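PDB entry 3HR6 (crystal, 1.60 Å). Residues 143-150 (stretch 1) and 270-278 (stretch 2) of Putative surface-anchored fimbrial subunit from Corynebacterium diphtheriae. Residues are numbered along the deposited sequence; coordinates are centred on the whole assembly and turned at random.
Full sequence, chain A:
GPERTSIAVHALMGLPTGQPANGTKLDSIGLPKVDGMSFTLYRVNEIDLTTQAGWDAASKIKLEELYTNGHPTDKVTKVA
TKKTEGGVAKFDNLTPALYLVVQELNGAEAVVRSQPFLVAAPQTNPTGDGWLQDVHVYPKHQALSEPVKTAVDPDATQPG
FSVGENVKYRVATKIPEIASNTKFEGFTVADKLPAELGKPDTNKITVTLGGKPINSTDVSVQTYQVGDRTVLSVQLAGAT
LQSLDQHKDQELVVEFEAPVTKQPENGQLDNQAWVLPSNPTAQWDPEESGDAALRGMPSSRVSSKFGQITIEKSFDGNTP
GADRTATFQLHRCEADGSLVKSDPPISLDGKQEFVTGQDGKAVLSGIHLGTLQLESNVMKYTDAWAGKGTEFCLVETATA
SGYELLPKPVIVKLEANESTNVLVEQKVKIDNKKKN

Stretch 1 (143-150) ALSEPVKT
Stretch 2, residues 270-278: DNQAWVLPS

Residues 143-150 and 270-278 of one chain run side by side in nearly opposite directions, 156° apart from end to end, and are joined by a covalent isopeptide cross-link between Lys149 and Asn271. The CA atoms of Lys149 and Gln272 lie 6.8 Å apart and those of Pro147 and Trp274 7.4 Å apart; at this spacing side chains fill the gap, and no hydrogen bond crosses it among the modelled atoms. Together the stretches bury 381 Å². Stretch 1 is extended, with Val148 to Thr150 in a strand that continues onward; Val148 (-106/112, chi1 t) and Thr150 (-130/165, chi1 p) lie out of reach of stretch 2. Stretch 2 enters in strand at Asp270 and Asn271, and Trp274, Val275 and Leu276 are in strand again.

Asp270 (phi/psi -117/134, chi1 m) points its CB away from stretch 1. Asn271 (-135/142) turns toward it, with chi1 t (-173°) and chi2 61°, and its CG is bonded to Lys149 NZ at 1.3 Å, the length of an amide C-N bond. ND2 is absent from the model, as expected when the lysine nitrogen has taken its place, and OD1 remains as the carbonyl oxygen. To reach this carbon, Lys149 (-100/131) is stretched out fully, all four chi angles t (-176°, 175°, 175°, 161°); NZ also hydrogen-bonds elsewhere in the structure.

Gln272 (-137/156) directs its CB away, with chi1 off-well at -94°, chi2 t and chi3 -61°; its backbone N approaches Lys149 NZ at 3.6 Å, without a hydrogen bond. Ala273 (-120/170) faces stretch 1 again, its N 4.0 Å from Lys149 CD, so the outer part of the lysine chain, CD and CE, lies near the Gln272-Ala273 backbone. Trp274 (-140/144; chi1 m, chi2 71°) points away, its NE1 hydrogen-bonded elsewhere.

Val275 (-111/132, chi1 p) turns back toward stretch 1 and places CG1 3.7 Å from CG of Pro147, whose C-gamma-exo ring (-61/153) also faces the gap. Leu276 (-124/128; chi1 t, chi2 p) points away. Pro277 (-84/51, C-gamma endo) faces in, its CD 3.7 Å from CD1 of Leu144 (-104/131; chi1 m, chi2 t), an apolar contact. The CA-to-CB bonds of Ser145 (-78/151, chi1 m) and Glu146 (-69/120; chi1 and chi2 t, chi3 84°) point away, though the glutamate's end comes nearer; both are exposed. Ser278 (-163/155, chi1 t) closes the stretch with a weak backbone hydrogen bond from its N to Leu276 O, 2.9 Å. The covalent bond thus ties the stretches at one end, and Pro147-Val275 and Leu144-Pro277 pack apolar side chains farther along.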

# COMPACT_ATOMS: atom_id res chain seq x y z
N ALA A 143 3.55 -10.82 14.26
CA ALA A 143 2.89 -9.77 13.54
C ALA A 143 3.86 -8.99 12.63
O ALA A 143 5.05 -8.90 12.89
CB ALA A 143 2.22 -8.80 14.54
N LEU A 144 3.28 -8.44 11.59
CA LEU A 144 3.91 -7.47 10.70
C LEU A 144 3.35 -6.09 11.05
O LEU A 144 2.13 -5.88 11.14
CB LEU A 144 3.60 -7.80 9.25
CG LEU A 144 4.39 -9.01 8.73
CD1 LEU A 144 3.67 -9.67 7.55
CD2 LEU A 144 5.77 -8.54 8.39
N SER A 145 4.25 -5.14 11.21
CA SER A 145 3.85 -3.76 11.48
C SER A 145 3.39 -3.11 10.20
O SER A 145 3.89 -3.45 9.14
CB SER A 145 5.05 -2.97 12.00
OG SER A 145 5.48 -3.51 13.24
N GLU A 146 2.48 -2.14 10.32
CA GLU A 146 1.99 -1.45 9.14
C GLU A 146 3.10 -0.57 8.56
O GLU A 146 3.55 0.34 9.26
CB GLU A 146 0.83 -0.54 9.55
CG GLU A 146 0.30 0.39 8.44
CD GLU A 146 -0.79 1.31 8.94
OE1 GLU A 146 -0.48 2.38 9.51
OE2 GLU A 146 -1.94 0.91 8.81
N PRO A 147 3.50 -0.82 7.29
CA PRO A 147 4.51 0.06 6.69
C PRO A 147 4.05 1.50 6.63
O PRO A 147 2.84 1.79 6.54
CB PRO A 147 4.69 -0.48 5.26
CG PRO A 147 4.31 -1.99 5.43
CD PRO A 147 3.12 -1.90 6.39
N VAL A 148 5.01 2.41 6.65
CA VAL A 148 4.70 3.84 6.64
C VAL A 148 5.05 4.34 5.24
O VAL A 148 6.20 4.33 4.86
CB VAL A 148 5.53 4.58 7.69
CG1 VAL A 148 5.29 6.09 7.60
CG2 VAL A 148 5.22 4.04 9.09
N LYS A 149 4.01 4.72 4.52
CA LYS A 149 4.12 5.31 3.21
C LYS A 149 3.99 6.82 3.29
O LYS A 149 3.04 7.34 3.86
CB LYS A 149 3.11 4.71 2.24
CG LYS A 149 3.26 5.24 0.83
CD LYS A 149 2.38 4.59 -0.15
CE LYS A 149 2.51 5.26 -1.53
NZ LYS A 149 2.03 4.44 -2.66
N THR A 150 4.91 7.52 2.67
CA THR A 150 4.86 8.95 2.49
C THR A 150 5.10 9.36 1.05
O THR A 150 5.61 8.57 0.24
CB THR A 150 5.87 9.63 3.39
OG1 THR A 150 7.21 9.12 3.13
CG2 THR A 150 5.46 9.48 4.87
N ASP A 270 -4.15 8.66 -4.55
CA ASP A 270 -4.08 7.87 -3.32
C ASP A 270 -3.17 6.68 -3.58
O ASP A 270 -3.28 6.04 -4.60
CB ASP A 270 -5.48 7.37 -2.91
CG ASP A 270 -6.34 8.46 -2.33
OD1 ASP A 270 -5.95 9.63 -2.29
OD2 ASP A 270 -7.50 8.15 -1.94
N ASN A 271 -2.27 6.43 -2.64
CA ASN A 271 -1.36 5.31 -2.77
C ASN A 271 -1.26 4.56 -1.48
O ASN A 271 -1.28 5.15 -0.41
CB ASN A 271 0.03 5.77 -3.14
CG ASN A 271 0.95 4.59 -3.44
OD1 ASN A 271 0.68 3.82 -4.34
N GLN A 272 -1.18 3.24 -1.59
CA GLN A 272 -0.78 2.38 -0.48
C GLN A 272 0.20 1.33 -1.00
O GLN A 272 0.21 1.06 -2.17
CB GLN A 272 -1.99 1.66 0.08
CG GLN A 272 -2.68 2.31 1.24
CD GLN A 272 -3.82 1.44 1.73
OE1 GLN A 272 -4.76 1.16 0.98
NE2 GLN A 272 -3.72 0.96 2.97
N ALA A 273 1.05 0.79 -0.11
CA ALA A 273 1.91 -0.37 -0.46
C ALA A 273 1.52 -1.48 0.50
O ALA A 273 0.82 -1.25 1.49
CB ALA A 273 3.40 -0.05 -0.33
N TRP A 274 2.02 -2.67 0.23
CA TRP A 274 1.72 -3.81 1.05
C TRP A 274 2.95 -4.65 1.23
O TRP A 274 3.73 -4.78 0.29
CB TRP A 274 0.70 -4.67 0.34
CG TRP A 274 -0.63 -3.99 0.07
CD1 TRP A 274 -0.86 -2.99 -0.84
CD2 TRP A 274 -1.92 -4.33 0.60
NE1 TRP A 274 -2.20 -2.64 -0.83
CE2 TRP A 274 -2.87 -3.49 0.00
CE3 TRP A 274 -2.36 -5.28 1.52
CZ2 TRP A 274 -4.22 -3.52 0.34
CZ3 TRP A 274 -3.73 -5.32 1.86
CH2 TRP A 274 -4.63 -4.45 1.26
N VAL A 275 3.10 -5.23 2.42
CA VAL A 275 4.19 -6.19 2.70
C VAL A 275 3.62 -7.60 2.87
O VAL A 275 2.58 -7.78 3.52
CB VAL A 275 5.09 -5.80 3.84
CG1 VAL A 275 4.37 -5.64 5.16
CG2 VAL A 275 6.27 -6.80 3.97
N LEU A 276 4.27 -8.53 2.16
CA LEU A 276 3.92 -9.95 2.22
C LEU A 276 5.15 -10.76 2.60
O LEU A 276 6.18 -10.64 1.96
CB LEU A 276 3.45 -10.44 0.86
CG LEU A 276 2.88 -11.84 0.79
CD1 LEU A 276 1.50 -11.86 1.48
CD2 LEU A 276 2.73 -12.25 -0.66
N PRO A 277 5.04 -11.61 3.63
CA PRO A 277 6.19 -12.42 4.07
C PRO A 277 6.33 -13.71 3.22
O PRO A 277 6.41 -14.81 3.78
CB PRO A 277 5.82 -12.76 5.51
CG PRO A 277 4.34 -12.83 5.49
CD PRO A 277 3.85 -11.81 4.48
N SER A 278 6.32 -13.56 1.91
CA SER A 278 6.31 -14.66 0.95
C SER A 278 6.74 -14.09 -0.40
O SER A 278 6.58 -12.89 -0.62
CB SER A 278 4.89 -15.25 0.82
OG SER A 278 4.93 -16.46 0.05